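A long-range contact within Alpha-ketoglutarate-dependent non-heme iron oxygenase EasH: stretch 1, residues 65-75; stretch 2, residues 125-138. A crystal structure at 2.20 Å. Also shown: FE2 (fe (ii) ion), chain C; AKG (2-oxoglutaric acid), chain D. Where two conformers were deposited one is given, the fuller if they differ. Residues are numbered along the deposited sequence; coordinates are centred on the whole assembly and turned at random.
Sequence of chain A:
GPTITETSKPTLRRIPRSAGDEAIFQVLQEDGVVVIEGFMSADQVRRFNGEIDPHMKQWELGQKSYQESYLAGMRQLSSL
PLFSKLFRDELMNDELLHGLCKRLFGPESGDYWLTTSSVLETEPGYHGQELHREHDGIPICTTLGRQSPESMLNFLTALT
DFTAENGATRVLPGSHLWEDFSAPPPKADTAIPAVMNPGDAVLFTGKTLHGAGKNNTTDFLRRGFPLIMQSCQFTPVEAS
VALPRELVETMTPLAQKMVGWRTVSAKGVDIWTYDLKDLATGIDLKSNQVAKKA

Stretch 1 (65-75) SYQESYLAGMR
Stretch 2, residues 125-138: GYHGQELHREHDGI

Stretch 1 is helical from Tyr66 to Leu71, with Ser65 (chi1 p) as N-cap: Glu68 N donates a weak bond to Ser65 OG at 3.4 Å. Leu71 to Met74 then form a type II turn, with Gly73 at phi/psi 87/-11. Stretch 2 is largely extended loop, closing in a 3-10 segment from Glu134 to Gly137. The two stretches of the one chain run antiparallel by register: CA-CA distances are 7.4 Å for Tyr66 and Gly137, 6.5 Å for Tyr70 and Gln129, and 7.1 Å for Gly73 and Tyr126.

One direct hydrogen bond crosses the contact. Gln129 (m, t, chi3 -40°) sends NE2 to Tyr70 O at 2.9 Å and 165°; the same NE2 donates to AKG O2 at 3.2 Å and 177°, so a single amide ties the helix end to the ligand. A water bridges the two stretches here, donating to Tyr70 O and Ala72 O, both at 2.5 Å, and accepting from Tyr126 OH at 2.9 Å. A second water donates to Arg133 O at 2.7 Å and makes a weak bond with Tyr66 OH at 3.4 Å.

Aromatic packing centres on Tyr70 (chi1 m, chi2 -67°), whose CB points toward stretch 2. Its ring and that of His132 (p, chi2 -86°) have centroids 4.5 Å apart and planes at 37°, an oblique pairing, with Tyr70 OH 3.6 Å from His132 CB. His132 ND1 donates to Glu130 O (3.0 Å, 173°), while NE2 on the same ring binds FE2 at 1.9 Å; Glu134 OE1 binds the same iron at 2.0 Å.

Apolar and van der Waals contacts flank this centre. Tyr126 (t, chi2 72°) meets Met74 (m, t, chi3 143°), with Met74 CE 3.6 Å from Tyr126 OH and Met74 CG 4.0 Å from Tyr126 CZ. Tyr66 (t, chi2 69°) brings OH to 3.2 Å from Asp136 CB. The contact buries 483 Å² between the stretches, both sides summed.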

# COMPACT_ATOMS: atom_id res chain seq x y z
N SER A 65 16.56 6.19 7.81
CA SER A 65 15.11 6.18 7.55
C SER A 65 14.30 6.90 8.64
O SER A 65 14.83 7.29 9.68
CB SER A 65 14.61 4.73 7.40
OG SER A 65 14.74 3.98 8.60
N TYR A 66 13.00 7.06 8.38
CA TYR A 66 12.03 7.58 9.37
C TYR A 66 11.94 6.64 10.58
O TYR A 66 11.90 7.11 11.73
CB TYR A 66 10.64 7.75 8.73
CG TYR A 66 9.70 8.73 9.42
CD1 TYR A 66 9.96 10.11 9.39
CD2 TYR A 66 8.52 8.29 10.04
CE1 TYR A 66 9.10 11.01 10.00
CE2 TYR A 66 7.66 9.19 10.66
CZ TYR A 66 7.95 10.55 10.62
OH TYR A 66 7.12 11.47 11.21
N GLN A 67 11.93 5.33 10.32
CA GLN A 67 11.95 4.30 11.37
C GLN A 67 13.09 4.56 12.37
O GLN A 67 12.86 4.65 13.58
CB GLN A 67 12.10 2.88 10.78
CG GLN A 67 10.81 2.20 10.37
CD GLN A 67 10.16 2.77 9.14
OE1 GLN A 67 10.67 3.70 8.50
NE2 GLN A 67 9.02 2.20 8.78
N GLU A 68 14.31 4.69 11.85
CA GLU A 68 15.49 4.91 12.69
C GLU A 68 15.45 6.17 13.59
O GLU A 68 15.97 6.13 14.71
CB GLU A 68 16.77 4.90 11.85
CG GLU A 68 18.04 5.11 12.68
CD GLU A 68 19.27 4.43 12.10
OE1 GLU A 68 19.16 3.25 11.71
OE2 GLU A 68 20.34 5.07 12.06
N SER A 69 14.84 7.26 13.11
CA SER A 69 14.76 8.51 13.89
C SER A 69 13.99 8.36 15.21
O SER A 69 14.38 8.94 16.23
CB SER A 69 14.17 9.63 13.03
OG SER A 69 15.10 10.07 12.07
N TYR A 70 12.91 7.56 15.18
CA TYR A 70 12.08 7.26 16.38
C TYR A 70 12.47 5.98 17.17
O TYR A 70 12.18 5.90 18.37
CB TYR A 70 10.57 7.21 16.00
CG TYR A 70 10.05 8.57 15.62
CD1 TYR A 70 9.94 9.58 16.58
CD2 TYR A 70 9.72 8.88 14.30
CE1 TYR A 70 9.50 10.85 16.25
CE2 TYR A 70 9.27 10.15 13.96
CZ TYR A 70 9.17 11.14 14.92
OH TYR A 70 8.71 12.39 14.58
N LEU A 71 13.11 5.00 16.51
CA LEU A 71 13.41 3.68 17.12
C LEU A 71 14.87 3.42 17.58
O LEU A 71 15.16 2.33 18.09
CB LEU A 71 12.96 2.54 16.17
CG LEU A 71 11.46 2.47 15.85
CD1 LEU A 71 11.20 1.50 14.70
CD2 LEU A 71 10.64 2.07 17.08
N ALA A 72 15.76 4.39 17.42
CA ALA A 72 17.13 4.27 17.97
C ALA A 72 17.07 4.24 19.51
O ALA A 72 16.25 4.94 20.12
CB ALA A 72 18.01 5.43 17.49
N GLY A 73 17.91 3.41 20.13
CA GLY A 73 17.95 3.23 21.59
C GLY A 73 16.99 2.20 22.19
O GLY A 73 17.10 1.86 23.38
N MET A 74 16.05 1.70 21.39
CA MET A 74 15.07 0.71 21.85
C MET A 74 15.53 -0.69 21.49
O MET A 74 16.27 -0.88 20.51
CB MET A 74 13.72 0.94 21.19
CG MET A 74 13.01 2.19 21.67
SD MET A 74 11.40 2.36 20.88
CE MET A 74 10.45 3.04 22.24
N ARG A 75 15.09 -1.66 22.30
CA ARG A 75 15.07 -3.06 21.87
C ARG A 75 13.77 -3.27 21.09
O ARG A 75 12.71 -2.87 21.55
CB ARG A 75 15.16 -4.00 23.07
CG ARG A 75 16.42 -3.82 23.91
CD ARG A 75 16.53 -4.87 25.01
NE ARG A 75 16.64 -6.22 24.45
CZ ARG A 75 17.76 -6.82 24.05
NH1 ARG A 75 18.96 -6.22 24.15
NH2 ARG A 75 17.69 -8.05 23.55
N GLY A 125 17.18 4.29 32.01
CA GLY A 125 17.87 5.44 31.44
C GLY A 125 17.40 5.89 30.06
O GLY A 125 17.83 6.96 29.60
N TYR A 126 16.54 5.10 29.39
CA TYR A 126 16.06 5.44 28.05
C TYR A 126 15.34 6.79 28.11
O TYR A 126 14.46 6.99 28.95
CB TYR A 126 15.15 4.35 27.47
CG TYR A 126 14.46 4.76 26.19
CD1 TYR A 126 15.18 4.88 24.99
CD2 TYR A 126 13.10 5.07 26.18
CE1 TYR A 126 14.55 5.26 23.82
CE2 TYR A 126 12.46 5.45 25.01
CZ TYR A 126 13.19 5.56 23.83
OH TYR A 126 12.55 5.95 22.67
N HIS A 127 15.73 7.69 27.21
CA HIS A 127 15.37 9.10 27.33
C HIS A 127 13.94 9.45 26.86
O HIS A 127 13.42 10.52 27.19
CB HIS A 127 16.39 9.99 26.60
CG HIS A 127 16.42 9.76 25.13
ND1 HIS A 127 17.29 8.88 24.52
CD2 HIS A 127 15.67 10.28 24.14
CE1 HIS A 127 17.08 8.89 23.22
NE2 HIS A 127 16.09 9.72 22.96
N GLY A 128 13.32 8.56 26.08
CA GLY A 128 11.94 8.75 25.61
C GLY A 128 11.91 9.23 24.16
O GLY A 128 12.96 9.52 23.59
N GLN A 129 10.72 9.29 23.58
CA GLN A 129 10.54 9.78 22.21
C GLN A 129 9.99 11.19 22.23
O GLN A 129 9.31 11.59 23.20
CB GLN A 129 9.56 8.89 21.45
CG GLN A 129 10.08 7.50 21.14
CD GLN A 129 9.06 6.61 20.43
OE1 GLN A 129 7.87 6.63 20.74
NE2 GLN A 129 9.52 5.81 19.49
N GLU A 130 10.25 11.94 21.17
CA GLU A 130 9.46 13.14 20.90
C GLU A 130 8.02 12.72 20.54
O GLU A 130 7.79 11.66 19.94
CB GLU A 130 10.09 14.01 19.79
CG GLU A 130 10.92 15.24 20.23
CD GLU A 130 11.99 14.98 21.29
OE1 GLU A 130 12.51 13.84 21.43
OE2 GLU A 130 12.34 15.94 21.99
N LEU A 131 7.06 13.56 20.90
CA LEU A 131 5.67 13.33 20.56
C LEU A 131 5.49 13.42 19.05
O LEU A 131 6.01 14.31 18.43
CB LEU A 131 4.74 14.33 21.25
CG LEU A 131 4.70 14.34 22.78
CD1 LEU A 131 3.78 15.44 23.27
CD2 LEU A 131 4.29 13.00 23.37
N HIS A 132 4.76 12.47 18.48
CA HIS A 132 4.57 12.37 17.04
C HIS A 132 3.20 11.74 16.74
O HIS A 132 2.58 11.14 17.61
CB HIS A 132 5.70 11.50 16.43
CG HIS A 132 5.74 10.09 16.97
ND1 HIS A 132 6.41 9.75 18.12
CD2 HIS A 132 5.15 8.95 16.52
CE1 HIS A 132 6.25 8.45 18.35
NE2 HIS A 132 5.46 7.95 17.42
N ARG A 133 2.74 11.89 15.50
CA ARG A 133 1.53 11.22 15.03
C ARG A 133 1.97 10.07 14.15
O ARG A 133 2.87 10.22 13.32
CB ARG A 133 0.65 12.18 14.23
CG ARG A 133 0.05 13.27 15.10
CD ARG A 133 -0.97 14.10 14.36
NE ARG A 133 -1.61 15.04 15.26
CZ ARG A 133 -1.13 16.24 15.60
NH1 ARG A 133 0.05 16.68 15.12
NH2 ARG A 133 -1.83 17.00 16.44
N GLU A 134 1.33 8.91 14.34
CA GLU A 134 1.76 7.70 13.65
C GLU A 134 1.51 7.79 12.13
O GLU A 134 2.27 7.19 11.36
CB GLU A 134 1.11 6.45 14.25
CG GLU A 134 2.08 5.27 14.41
CD GLU A 134 2.96 5.34 15.68
OE1 GLU A 134 3.92 6.14 15.74
OE2 GLU A 134 2.69 4.57 16.63
N HIS A 135 0.52 8.58 11.69
CA HIS A 135 0.22 8.72 10.26
C HIS A 135 1.28 9.49 9.45
O HIS A 135 1.21 9.53 8.23
CB HIS A 135 -1.21 9.25 10.02
CG HIS A 135 -1.37 10.74 10.07
ND1 HIS A 135 -2.56 11.36 9.71
CD2 HIS A 135 -0.51 11.75 10.38
CE1 HIS A 135 -2.41 12.67 9.80
NE2 HIS A 135 -1.18 12.93 10.21
N ASP A 136 2.25 10.10 10.13
CA ASP A 136 3.35 10.77 9.42
C ASP A 136 4.33 9.80 8.73
O ASP A 136 5.20 10.23 8.02
CB ASP A 136 4.07 11.77 10.34
CG ASP A 136 3.22 12.99 10.66
OD1 ASP A 136 2.59 13.55 9.74
OD2 ASP A 136 3.18 13.43 11.83
N GLY A 137 4.15 8.49 8.93
CA GLY A 137 4.79 7.48 8.09
C GLY A 137 4.27 7.41 6.66
O GLY A 137 4.91 6.78 5.81
N ILE A 138 3.11 8.01 6.38
CA ILE A 138 2.49 8.03 5.06
C ILE A 138 2.50 9.47 4.53
O ILE A 138 1.86 10.34 5.12
CB ILE A 138 1.03 7.55 5.16
CG1 ILE A 138 0.96 6.12 5.72
CG2 ILE A 138 0.32 7.66 3.81
CD1 ILE A 138 -0.43 5.77 6.23
FE FE2 C . 4.46 6.31 17.68
C1 AKG D . 6.32 4.53 17.89
O1 AKG D . 5.78 4.97 16.88
O2 AKG D . 7.49 3.93 17.89
C2 AKG D . 5.69 4.61 19.29
O5 AKG D . 4.86 5.46 19.49
C3 AKG D . 6.08 3.63 20.37
C4 AKG D . 5.46 3.97 21.71
C5 AKG D . 5.84 3.03 22.83
O3 AKG D . 6.47 1.94 22.48
O4 AKG D . 5.57 3.29 23.98
O HOH W 1 5.23 9.11 12.83
O HOH W 2 13.99 6.06 20.13